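Long-range contacts in aminoglycoside 6-adenylyltransferase (Bacillus subtilis, PDB 2PBE), which transfers AMP from ATP to O-6 of streptomycin or free streptidine, or GMP from GTP to streptomycin, conferring streptomycin resistance: residues P190-M195 against A250-Y255; Y144-P149 against M195-I200; E59-L64 against F90-L95. All coordinates share one frame; numbering follows the deposited sequence.

In the fold
Interactions 1 and 2 are neighbours, with centres about 10 Å apart. Both use helix 177-204 and share Met195, which turns its side chain to helix 238-263 rather than to the strand segment. Interaction 1 is buried helix-on-helix packing, almost wholly apolar. Interaction 2 joins the same helix to an edge strand of the mixed sheet and adds a proline over an indole and a water at the indole nitrogen. Interaction 3 lies toward the other end of that sheet, its centre about 40 Å from that of interaction 1. There a partly exposed loop meets buried strand side chains, through an aromatic pair and a water between a carboxylate and a phenol.

Interaction 1 (P190-M195 against A250-Y255); sequences PNLLRM and ALFRKY
Met195, a selenomethionine, reaches from helix 177-204 to Phe252 and Tyr255 on helix 238-263. The two short helical segments run nearly parallel, their axes 9.4 Å apart at closest and inclined by 25°. At the root of the Met195 side chain, CB rests 3.6 Å from CE1 of Phe252. CG stands anti to the backbone N (chi1 -169°), and in that position it meets CB of Tyr255 at 3.7 Å. The chain then bends at both following torsions. SE comes 5.4 Å from the centroid of the Phe252 ring, oblique to it at 32° from the normal, a Met-aromatic contact. At the tip, CE turns back to CZ of Phe252, 3.5 Å away, and the two side chains cross at about a right angle. The same ring brings its edge to the backbone of the first helix, with the O of Asn191 and the CA of Leu192 both near its plane. Leu192 packs on the residue before Phe252, its CD1 3.7 Å from CB of Leu251. The cohesion between the segments is thus apolar, while Tyr255 sends its hydroxyl outside them to Glu228 on helix 223-230. Helix 151-173 packs against the pair as well: Phe161 stacks on Phe252, Trp162 meets that ring steeply, and Phe154 and Cys158 touch Met195, which makes this a three-helix junction in the helical part of the enzyme.

Interaction 2 (Y144-P149 against M195-I200); sequences YWIKRP and MMAWHI
Past Ala197 and Trp198 of helix 177-204 the chain from 144 to 149 runs first as the short strand 145-146 and then as extended loop, and the CB atoms of Ile146 and Pro149 both point to the helix. CG1 of Ile146 lies 3.6 Å from CB of Ala197, and its CD1 carries on to the pyrrole part of Trp198, 3.7 Å from NE1. The indole is the centre of the contact. One of its faces receives Pro149: CB sits 3.5 Å from the centroid of the six-membered ring and only 5° off the normal, a CH-pi contact, while CG and CD of the proline extend back over CD2 and CG. Lys147 O is close to NE1, but the angle is too poor for a hydrogen bond. Instead NE1 donates to a water lying in the indole plane at 3.2 Å, and that water in turn gives a weak bond to Trp145 O. Strand 145-146 pairs antiparallel with strand 207-209, which follows this helix in the chain; the arrangement is a helix packed beside the edge of a mixed sheet, with a proline-tryptophan CH-pi contact at the junction.

Interaction 3 (E59-L64 against F90-L95); sequences ENDQWL and FSYIIL
Trp63 and Tyr92 meet as an offset edge-to-face aromatic pair where the loop after helix 54-58 lies against strand 90-96 of the mixed sheet, in a protein whose sequence places it among the nucleotidyltransferases. The two side chains reach toward each other tip to tip. The six-membered ring of Trp63 turns its edge to the Tyr92 face, with centroids 5.5 Å apart and planes at 80°. CZ2 of Trp63 makes the closest approach, 3.4 Å from OH of Tyr92 and 3.6 Å from its CZ, and the hydroxyl lies at the rim of the indole, near its plane. Trp63 reaches this place with CG between the backbone N and the carbonyl carbon (chi1 61°), the crowded position. Its NE1 also makes a weak bond to the backbone O of Asn60.

Leu64 crosses the tyrosine obliquely, putting CD1 3.8 Å from CE1 of that ring. The other branch of the leucine, CD2, extends to CD1 of Ile94, two residues along the strand, at 4.1 Å. Between them Trp63 and Leu64 thus seat the loop on the Tyr92 and Ile94 side of the strand, and Leu64 also touches Met73 of the adjoining edge strand 70-74.

Asp61 approaches the rim of the tyrosine with its carboxylate plane nearly perpendicular to the ring. Its OD2 is held in a salt bridge to Lys75. A water lies 2.6 Å from OD1 of Asp61 and 2.7 Å from OH of Tyr92, bridging the two.

Interaction 1 (P190-M195 against A250-Y255)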
loop_
_atom_site.group_PDB
_atom_site.type_symbol
_atom_site.label_atom_id
_atom_site.label_comp_id
_atom_site.label_asym_id
_atom_site.label_seq_id
_atom_site.Cartn_x
_atom_site.Cartn_y
_atom_site.Cartn_z
ATOM N N PRO A 190 -11.686 -2.983 4.408
ATOM C CA PRO A 190 -10.422 -3.339 3.753
ATOM C C PRO A 190 -10.564 -3.594 2.250
ATOM O O PRO A 190 -9.612 -3.390 1.490
ATOM C CB PRO A 190 -9.962 -4.573 4.534
ATOM C CG PRO A 190 -10.438 -4.258 5.924
ATOM C CD PRO A 190 -11.840 -3.737 5.673
ATOM N N ASN A 191 -11.740 -4.027 1.810
ATOM C CA ASN A 191 -11.917 -4.261 0.374
ATOM C C ASN A 191 -12.167 -2.933 -0.343
ATOM O O ASN A 191 -11.774 -2.760 -1.484
ATOM C CB ASN A 191 -13.040 -5.264 0.098
ATOM C CG ASN A 191 -12.548 -6.707 0.150
ATOM O OD1 ASN A 191 -12.601 -7.365 1.187
ATOM N ND2 ASN A 191 -12.041 -7.196 -0.971
ATOM N N LEU A 192 -12.799 -1.987 0.339
ATOM C CA LEU A 192 -13.023 -0.672 -0.236
ATOM C C LEU A 192 -11.627 -0.091 -0.516
ATOM O O LEU A 192 -11.381 0.503 -1.571
ATOM C CB LEU A 192 -13.774 0.215 0.759
ATOM C CG LEU A 192 -13.695 1.727 0.533
ATOM C CD1 LEU A 192 -14.256 2.091 -0.855
ATOM C CD2 LEU A 192 -14.480 2.445 1.632
ATOM N N LEU A 193 -10.716 -0.302 0.433
ATOM C CA LEU A 193 -9.347 0.169 0.309
ATOM C C LEU A 193 -8.613 -0.449 -0.870
ATOM O O LEU A 193 -7.851 0.233 -1.558
ATOM C CB LEU A 193 -8.579 -0.139 1.581
ATOM C CG LEU A 193 -8.588 0.843 2.738
ATOM C CD1 LEU A 193 -7.626 0.326 3.781
ATOM C CD2 LEU A 193 -8.149 2.222 2.269
ATOM N N ARG A 194 -8.816 -1.747 -1.087
ATOM C CA ARG A 194 -8.179 -2.443 -2.201
ATOM C C ARG A 194 -8.704 -1.835 -3.473
ATOM O O ARG A 194 -7.945 -1.579 -4.396
ATOM C CB ARG A 194 -8.523 -3.932 -2.194
ATOM C CG ARG A 194 -7.851 -4.728 -3.299
ATOM C CD ARG A 194 -8.224 -6.188 -3.210
ATOM N NE ARG A 194 -7.900 -6.771 -1.905
ATOM C CZ ARG A 194 -6.691 -7.211 -1.575
ATOM N NH1 ARG A 194 -5.677 -7.148 -2.452
ATOM N NH2 ARG A 194 -6.502 -7.709 -0.361
HETATM N N MSE A 195 -10.013 -1.618 -3.514
HETATM C CA MSE A 195 -10.660 -1.020 -4.681
HETATM C C MSE A 195 -10.065 0.361 -4.952
HETATM O O MSE A 195 -9.831 0.736 -6.108
HETATM C CB MSE A 195 -12.176 -0.895 -4.442
HETATM C CG MSE A 195 -12.971 -0.540 -5.693
HETATM SE SE MSE A 195 -12.567 -1.693 -7.229
HETATM C CE MSE A 195 -13.567 -3.311 -6.716
ATOM N N ALA A 250 -21.393 3.862 -0.730
ATOM C CA ALA A 250 -21.241 5.010 -1.610
ATOM C C ALA A 250 -19.855 5.053 -2.228
ATOM O O ALA A 250 -19.708 5.238 -3.431
ATOM C CB ALA A 250 -21.504 6.276 -0.825
ATOM N N LEU A 251 -18.830 4.865 -1.399
ATOM C CA LEU A 251 -17.467 4.901 -1.890
ATOM C C LEU A 251 -17.084 3.699 -2.732
ATOM O O LEU A 251 -16.277 3.823 -3.649
ATOM C CB LEU A 251 -16.501 5.051 -0.730
ATOM C CG LEU A 251 -16.493 6.463 -0.146
ATOM C CD1 LEU A 251 -15.681 6.505 1.125
ATOM C CD2 LEU A 251 -15.918 7.443 -1.179
ATOM N N PHE A 252 -17.661 2.539 -2.434
ATOM C CA PHE A 252 -17.311 1.352 -3.205
ATOM C C PHE A 252 -17.875 1.424 -4.603
ATOM O O PHE A 252 -17.252 0.941 -5.544
ATOM C CB PHE A 252 -17.821 0.064 -2.546
ATOM C CG PHE A 252 -17.071 -1.154 -2.993
ATOM C CD1 PHE A 252 -15.756 -1.362 -2.552
ATOM C CD2 PHE A 252 -17.649 -2.081 -3.879
ATOM C CE1 PHE A 252 -15.000 -2.498 -2.987
ATOM C CE2 PHE A 252 -16.911 -3.235 -4.336
ATOM C CZ PHE A 252 -15.579 -3.438 -3.883
ATOM N N ARG A 253 -19.062 2.005 -4.734
ATOM C CA ARG A 253 -19.688 2.133 -6.044
ATOM C C ARG A 253 -18.764 3.013 -6.861
ATOM O O ARG A 253 -18.345 2.654 -7.954
ATOM C CB ARG A 253 -21.068 2.804 -5.941
ATOM C CG ARG A 253 -22.111 1.952 -5.244
ATOM C CD ARG A 253 -23.427 2.709 -5.000
ATOM N NE ARG A 253 -24.336 1.903 -4.184
ATOM C CZ ARG A 253 -24.837 2.279 -3.006
ATOM N NH1 ARG A 253 -24.529 3.459 -2.489
ATOM N NH2 ARG A 253 -25.654 1.464 -2.338
ATOM N N LYS A 254 -18.456 4.168 -6.285
ATOM C CA LYS A 254 -17.600 5.151 -6.909
ATOM C C LYS A 254 -16.321 4.534 -7.492
ATOM O O LYS A 254 -16.083 4.605 -8.699
ATOM C CB LYS A 254 -17.248 6.235 -5.887
ATOM C CG LYS A 254 -16.444 7.386 -6.473
ATOM C CD LYS A 254 -16.342 8.572 -5.525
ATOM C CE LYS A 254 -15.418 9.624 -6.121
ATOM N NZ LYS A 254 -15.251 10.823 -5.271
ATOM N N TYR A 255 -15.517 3.892 -6.650
ATOM C CA TYR A 255 -14.261 3.314 -7.125
ATOM C C TYR A 255 -14.334 2.059 -7.969
ATOM O O TYR A 255 -13.478 1.857 -8.838
ATOM C CB TYR A 255 -13.320 3.149 -5.937
ATOM C CG TYR A 255 -12.959 4.525 -5.421
ATOM C CD1 TYR A 255 -12.177 5.416 -6.215
ATOM C CD2 TYR A 255 -13.511 5.024 -4.210
ATOM C CE1 TYR A 255 -11.972 6.776 -5.826
ATOM C CE2 TYR A 255 -13.312 6.387 -3.805
ATOM C CZ TYR A 255 -12.544 7.258 -4.624
ATOM O OH TYR A 255 -12.385 8.595 -4.277
#

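Interaction 2 (Y144-P149 against M195-I200)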
loop_
_atom_site.group_PDB
_atom_site.type_symbol
_atom_site.label_atom_id
_atom_site.label_comp_id
_atom_site.label_asym_id
_atom_site.label_seq_id
_atom_site.Cartn_x
_atom_site.Cartn_y
_atom_site.Cartn_z
ATOM N N TYR A 144 -1.823 -7.928 1.161
ATOM C CA TYR A 144 -1.602 -6.505 0.986
ATOM C C TYR A 144 -1.109 -6.101 -0.398
ATOM O O TYR A 144 -1.012 -4.912 -0.701
ATOM C CB TYR A 144 -0.604 -6.006 2.026
ATOM C CG TYR A 144 -0.997 -6.296 3.448
ATOM C CD1 TYR A 144 -2.108 -5.645 4.041
ATOM C CD2 TYR A 144 -0.254 -7.215 4.232
ATOM C CE1 TYR A 144 -2.479 -5.902 5.409
ATOM C CE2 TYR A 144 -0.605 -7.479 5.603
ATOM C CZ TYR A 144 -1.718 -6.812 6.181
ATOM O OH TYR A 144 -2.061 -7.042 7.497
ATOM N N TRP A 145 -0.817 -7.075 -1.250
ATOM C CA TRP A 145 -0.304 -6.753 -2.573
ATOM C C TRP A 145 -1.340 -6.144 -3.513
ATOM O O TRP A 145 -2.435 -6.677 -3.672
ATOM C CB TRP A 145 0.320 -7.979 -3.251
ATOM C CG TRP A 145 1.192 -7.589 -4.409
ATOM C CD1 TRP A 145 1.029 -7.958 -5.714
ATOM C CD2 TRP A 145 2.348 -6.741 -4.369
ATOM N NE1 TRP A 145 2.014 -7.396 -6.495
ATOM C CE2 TRP A 145 2.838 -6.644 -5.704
ATOM C CE3 TRP A 145 3.021 -6.048 -3.337
ATOM C CZ2 TRP A 145 3.980 -5.877 -6.047
ATOM C CZ3 TRP A 145 4.169 -5.277 -3.673
ATOM C CH2 TRP A 145 4.629 -5.207 -5.031
ATOM N N ILE A 146 -0.971 -5.033 -4.139
ATOM C CA ILE A 146 -1.848 -4.338 -5.075
ATOM C C ILE A 146 -1.191 -4.211 -6.449
ATOM O O ILE A 146 -0.017 -3.879 -6.545
ATOM C CB ILE A 146 -2.221 -2.922 -4.524
ATOM C CG1 ILE A 146 -3.210 -3.061 -3.360
ATOM C CG2 ILE A 146 -2.772 -2.016 -5.648
ATOM C CD1 ILE A 146 -4.559 -3.663 -3.743
ATOM N N LYS A 147 -1.959 -4.485 -7.499
ATOM C CA LYS A 147 -1.512 -4.384 -8.888
ATOM C C LYS A 147 -2.777 -4.437 -9.739
ATOM O O LYS A 147 -3.831 -4.810 -9.232
ATOM C CB LYS A 147 -0.581 -5.536 -9.249
ATOM C CG LYS A 147 -1.079 -6.906 -8.863
ATOM C CD LYS A 147 -0.330 -7.998 -9.612
ATOM C CE LYS A 147 -0.814 -8.087 -11.062
ATOM N NZ LYS A 147 -2.284 -8.406 -11.132
ATOM N N ARG A 148 -2.681 -4.058 -11.017
ATOM C CA ARG A 148 -3.854 -4.038 -11.903
ATOM C C ARG A 148 -4.662 -5.334 -11.776
ATOM O O ARG A 148 -4.147 -6.437 -12.020
ATOM C CB ARG A 148 -3.455 -3.812 -13.377
ATOM C CG ARG A 148 -4.621 -3.301 -14.266
ATOM C CD ARG A 148 -4.507 -3.812 -15.703
ATOM N NE ARG A 148 -4.397 -5.269 -15.662
ATOM C CZ ARG A 148 -4.802 -6.123 -16.608
ATOM N NH1 ARG A 148 -5.360 -5.675 -17.726
ATOM N NH2 ARG A 148 -4.681 -7.435 -16.417
ATOM N N PRO A 149 -5.941 -5.221 -11.411
ATOM C CA PRO A 149 -6.721 -6.445 -11.276
ATOM C C PRO A 149 -7.092 -7.045 -12.607
ATOM O O PRO A 149 -7.148 -6.338 -13.619
ATOM C CB PRO A 149 -7.953 -5.982 -10.506
ATOM C CG PRO A 149 -8.155 -4.598 -11.025
ATOM C CD PRO A 149 -6.742 -4.039 -11.038
HETATM N N MSE A 195 -10.013 -1.618 -3.514
HETATM C CA MSE A 195 -10.660 -1.020 -4.681
HETATM C C MSE A 195 -10.065 0.361 -4.952
HETATM O O MSE A 195 -9.831 0.736 -6.108
HETATM C CB MSE A 195 -12.176 -0.895 -4.442
HETATM C CG MSE A 195 -12.971 -0.540 -5.693
HETATM SE SE MSE A 195 -12.567 -1.693 -7.229
HETATM C CE MSE A 195 -13.567 -3.311 -6.716
HETATM N N MSE A 196 -9.826 1.116 -3.884
HETATM C CA MSE A 196 -9.258 2.441 -4.030
HETATM C C MSE A 196 -7.800 2.334 -4.471
HETATM O O MSE A 196 -7.323 3.134 -5.277
HETATM C CB MSE A 196 -9.366 3.196 -2.707
HETATM C CG MSE A 196 -10.799 3.525 -2.330
HETATM SE SE MSE A 196 -11.055 4.349 -0.569
HETATM C CE MSE A 196 -10.845 6.233 -0.977
ATOM N N ALA A 197 -7.099 1.333 -3.952
ATOM C CA ALA A 197 -5.706 1.133 -4.314
ATOM C C ALA A 197 -5.613 0.751 -5.785
ATOM O O ALA A 197 -4.721 1.225 -6.497
ATOM C CB ALA A 197 -5.081 0.056 -3.444
ATOM N N TRP A 198 -6.545 -0.088 -6.238
ATOM C CA TRP A 198 -6.556 -0.520 -7.637
ATOM C C TRP A 198 -6.803 0.681 -8.546
ATOM O O TRP A 198 -6.338 0.729 -9.690
ATOM C CB TRP A 198 -7.642 -1.567 -7.883
ATOM C CG TRP A 198 -7.306 -2.994 -7.441
ATOM C CD1 TRP A 198 -6.064 -3.489 -7.141
ATOM C CD2 TRP A 198 -8.207 -4.107 -7.361
ATOM N NE1 TRP A 198 -6.130 -4.837 -6.885
ATOM C CE2 TRP A 198 -7.427 -5.252 -7.012
ATOM C CE3 TRP A 198 -9.603 -4.262 -7.553
ATOM C CZ2 TRP A 198 -7.993 -6.550 -6.848
ATOM C CZ3 TRP A 198 -10.179 -5.556 -7.397
ATOM C CH2 TRP A 198 -9.359 -6.684 -7.044
ATOM N N HIS A 199 -7.557 1.648 -8.036
ATOM C CA HIS A 199 -7.826 2.852 -8.801
ATOM C C HIS A 199 -6.521 3.660 -8.923
ATOM O O HIS A 199 -6.179 4.131 -9.999
ATOM C CB HIS A 199 -8.900 3.682 -8.094
ATOM C CG HIS A 199 -9.216 4.969 -8.782
ATOM N ND1 HIS A 199 -9.696 5.019 -10.071
ATOM C CD2 HIS A 199 -9.095 6.253 -8.367
ATOM C CE1 HIS A 199 -9.853 6.285 -10.426
ATOM N NE2 HIS A 199 -9.494 7.050 -9.411
ATOM N N ILE A 200 -5.800 3.802 -7.812
ATOM C CA ILE A 200 -4.548 4.569 -7.784
ATOM C C ILE A 200 -3.574 3.861 -8.738
ATOM O O ILE A 200 -2.867 4.487 -9.549
ATOM C CB ILE A 200 -3.960 4.628 -6.318
ATOM C CG1 ILE A 200 -4.886 5.405 -5.363
ATOM C CG2 ILE A 200 -2.600 5.280 -6.340
ATOM C CD1 ILE A 200 -5.186 6.880 -5.782
HETATM O O HOH W 1 -4.066 -7.224 -6.605
#

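Interaction 3 (E59-L64 against F90-L95)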
loop_
_atom_site.group_PDB
_atom_site.type_symbol
_atom_site.label_atom_id
_atom_site.label_comp_id
_atom_site.label_asym_id
_atom_site.label_seq_id
_atom_site.Cartn_x
_atom_site.Cartn_y
_atom_site.Cartn_z
ATOM N N GLU A 59 27.001 11.091 -7.404
ATOM C CA GLU A 59 27.555 12.432 -7.647
ATOM C C GLU A 59 28.028 13.044 -6.314
ATOM O O GLU A 59 29.159 13.532 -6.209
ATOM C CB GLU A 59 26.506 13.345 -8.305
ATOM C CG GLU A 59 26.943 13.904 -9.654
ATOM C CD GLU A 59 26.152 13.336 -10.834
ATOM O OE1 GLU A 59 25.027 13.837 -11.105
ATOM O OE2 GLU A 59 26.652 12.381 -11.481
ATOM N N ASN A 60 27.160 13.007 -5.300
ATOM C CA ASN A 60 27.496 13.501 -3.962
ATOM C C ASN A 60 26.474 13.009 -2.942
ATOM O O ASN A 60 25.567 12.271 -3.291
ATOM C CB ASN A 60 27.599 15.034 -3.931
ATOM C CG ASN A 60 26.283 15.710 -4.195
ATOM O OD1 ASN A 60 25.743 15.646 -5.300
ATOM N ND2 ASN A 60 25.757 16.374 -3.173
ATOM N N ASP A 61 26.615 13.424 -1.686
ATOM C CA ASP A 61 25.733 12.947 -0.627
ATOM C C ASP A 61 24.643 13.881 -0.114
ATOM O O ASP A 61 24.092 13.639 0.956
ATOM C CB ASP A 61 26.583 12.471 0.558
ATOM C CG ASP A 61 27.619 11.429 0.159
ATOM O OD1 ASP A 61 27.379 10.672 -0.814
ATOM O OD2 ASP A 61 28.674 11.361 0.830
ATOM N N GLN A 62 24.322 14.928 -0.868
ATOM C CA GLN A 62 23.297 15.892 -0.461
ATOM C C GLN A 62 21.881 15.311 -0.390
ATOM O O GLN A 62 21.141 15.571 0.564
ATOM C CB GLN A 62 23.297 17.093 -1.418
ATOM C CG GLN A 62 24.245 18.228 -1.046
ATOM C CD GLN A 62 23.929 18.829 0.314
ATOM O OE1 GLN A 62 22.822 19.318 0.554
ATOM N NE2 GLN A 62 24.910 18.802 1.212
ATOM N N TRP A 63 21.506 14.519 -1.392
ATOM C CA TRP A 63 20.174 13.927 -1.431
ATOM C C TRP A 63 19.851 13.097 -0.172
ATOM O O TRP A 63 18.680 12.823 0.119
ATOM C CB TRP A 63 20.025 13.061 -2.674
ATOM C CG TRP A 63 20.978 11.946 -2.695
ATOM C CD1 TRP A 63 22.286 11.991 -3.107
ATOM C CD2 TRP A 63 20.731 10.619 -2.251
ATOM N NE1 TRP A 63 22.872 10.756 -2.940
ATOM C CE2 TRP A 63 21.946 9.887 -2.418
ATOM C CE3 TRP A 63 19.599 9.960 -1.724
ATOM C CZ2 TRP A 63 22.063 8.514 -2.075
ATOM C CZ3 TRP A 63 19.708 8.589 -1.381
ATOM C CH2 TRP A 63 20.943 7.883 -1.560
ATOM N N LEU A 64 20.893 12.697 0.553
ATOM C CA LEU A 64 20.746 11.898 1.765
ATOM C C LEU A 64 20.246 12.699 2.957
ATOM O O LEU A 64 19.703 12.147 3.900
ATOM C CB LEU A 64 22.085 11.258 2.119
ATOM C CG LEU A 64 22.568 10.066 1.290
ATOM C CD1 LEU A 64 24.047 9.859 1.501
ATOM C CD2 LEU A 64 21.804 8.831 1.681
ATOM N N PHE A 90 25.983 -0.275 -4.444
ATOM C CA PHE A 90 26.560 0.825 -3.708
ATOM C C PHE A 90 25.579 0.996 -2.565
ATOM O O PHE A 90 24.377 1.156 -2.781
ATOM C CB PHE A 90 26.607 2.094 -4.556
ATOM C CG PHE A 90 27.625 3.086 -4.075
ATOM C CD1 PHE A 90 28.997 2.873 -4.308
ATOM C CD2 PHE A 90 27.225 4.220 -3.349
ATOM C CE1 PHE A 90 29.968 3.786 -3.822
ATOM C CE2 PHE A 90 28.186 5.149 -2.849
ATOM C CZ PHE A 90 29.566 4.927 -3.089
ATOM N N SER A 91 26.084 0.938 -1.344
ATOM C CA SER A 91 25.207 1.072 -0.207
ATOM C C SER A 91 25.676 2.134 0.764
ATOM O O SER A 91 26.746 2.708 0.608
ATOM C CB SER A 91 25.103 -0.265 0.491
ATOM O OG SER A 91 26.391 -0.721 0.827
ATOM N N TYR A 92 24.857 2.378 1.776
ATOM C CA TYR A 92 25.141 3.363 2.798
ATOM C C TYR A 92 24.700 2.769 4.117
ATOM O O TYR A 92 23.668 2.109 4.175
ATOM C CB TYR A 92 24.327 4.626 2.547
ATOM C CG TYR A 92 24.520 5.248 1.182
ATOM C CD1 TYR A 92 25.469 6.287 0.989
ATOM C CD2 TYR A 92 23.757 4.813 0.062
ATOM C CE1 TYR A 92 25.655 6.888 -0.288
ATOM C CE2 TYR A 92 23.936 5.395 -1.235
ATOM C CZ TYR A 92 24.890 6.437 -1.396
ATOM O OH TYR A 92 25.081 7.025 -2.623
ATOM N N ILE A 93 25.481 2.963 5.174
ATOM C CA ILE A 93 25.052 2.471 6.473
ATOM C C ILE A 93 24.990 3.762 7.259
ATOM O O ILE A 93 26.011 4.446 7.409
ATOM C CB ILE A 93 26.053 1.484 7.145
ATOM C CG1 ILE A 93 26.000 0.119 6.456
ATOM C CG2 ILE A 93 25.678 1.264 8.610
ATOM C CD1 ILE A 93 26.550 0.095 5.074
ATOM N N ILE A 94 23.798 4.123 7.718
ATOM C CA ILE A 94 23.619 5.358 8.460
ATOM C C ILE A 94 23.147 5.120 9.885
ATOM O O ILE A 94 22.289 4.262 10.138
ATOM C CB ILE A 94 22.587 6.279 7.750
ATOM C CG1 ILE A 94 22.994 6.492 6.297
ATOM C CG2 ILE A 94 22.521 7.647 8.440
ATOM C CD1 ILE A 94 21.917 7.164 5.456
ATOM N N LEU A 95 23.718 5.891 10.802
ATOM C CA LEU A 95 23.315 5.832 12.190
ATOM C C LEU A 95 22.674 7.186 12.432
ATOM O O LEU A 95 23.364 8.198 12.527
ATOM C CB LEU A 95 24.516 5.633 13.119
ATOM C CG LEU A 95 24.074 5.547 14.591
ATOM C CD1 LEU A 95 23.220 4.325 14.808
ATOM C CD2 LEU A 95 25.270 5.540 15.511
HETATM O O HOH W 2 26.149 9.467 -2.819
#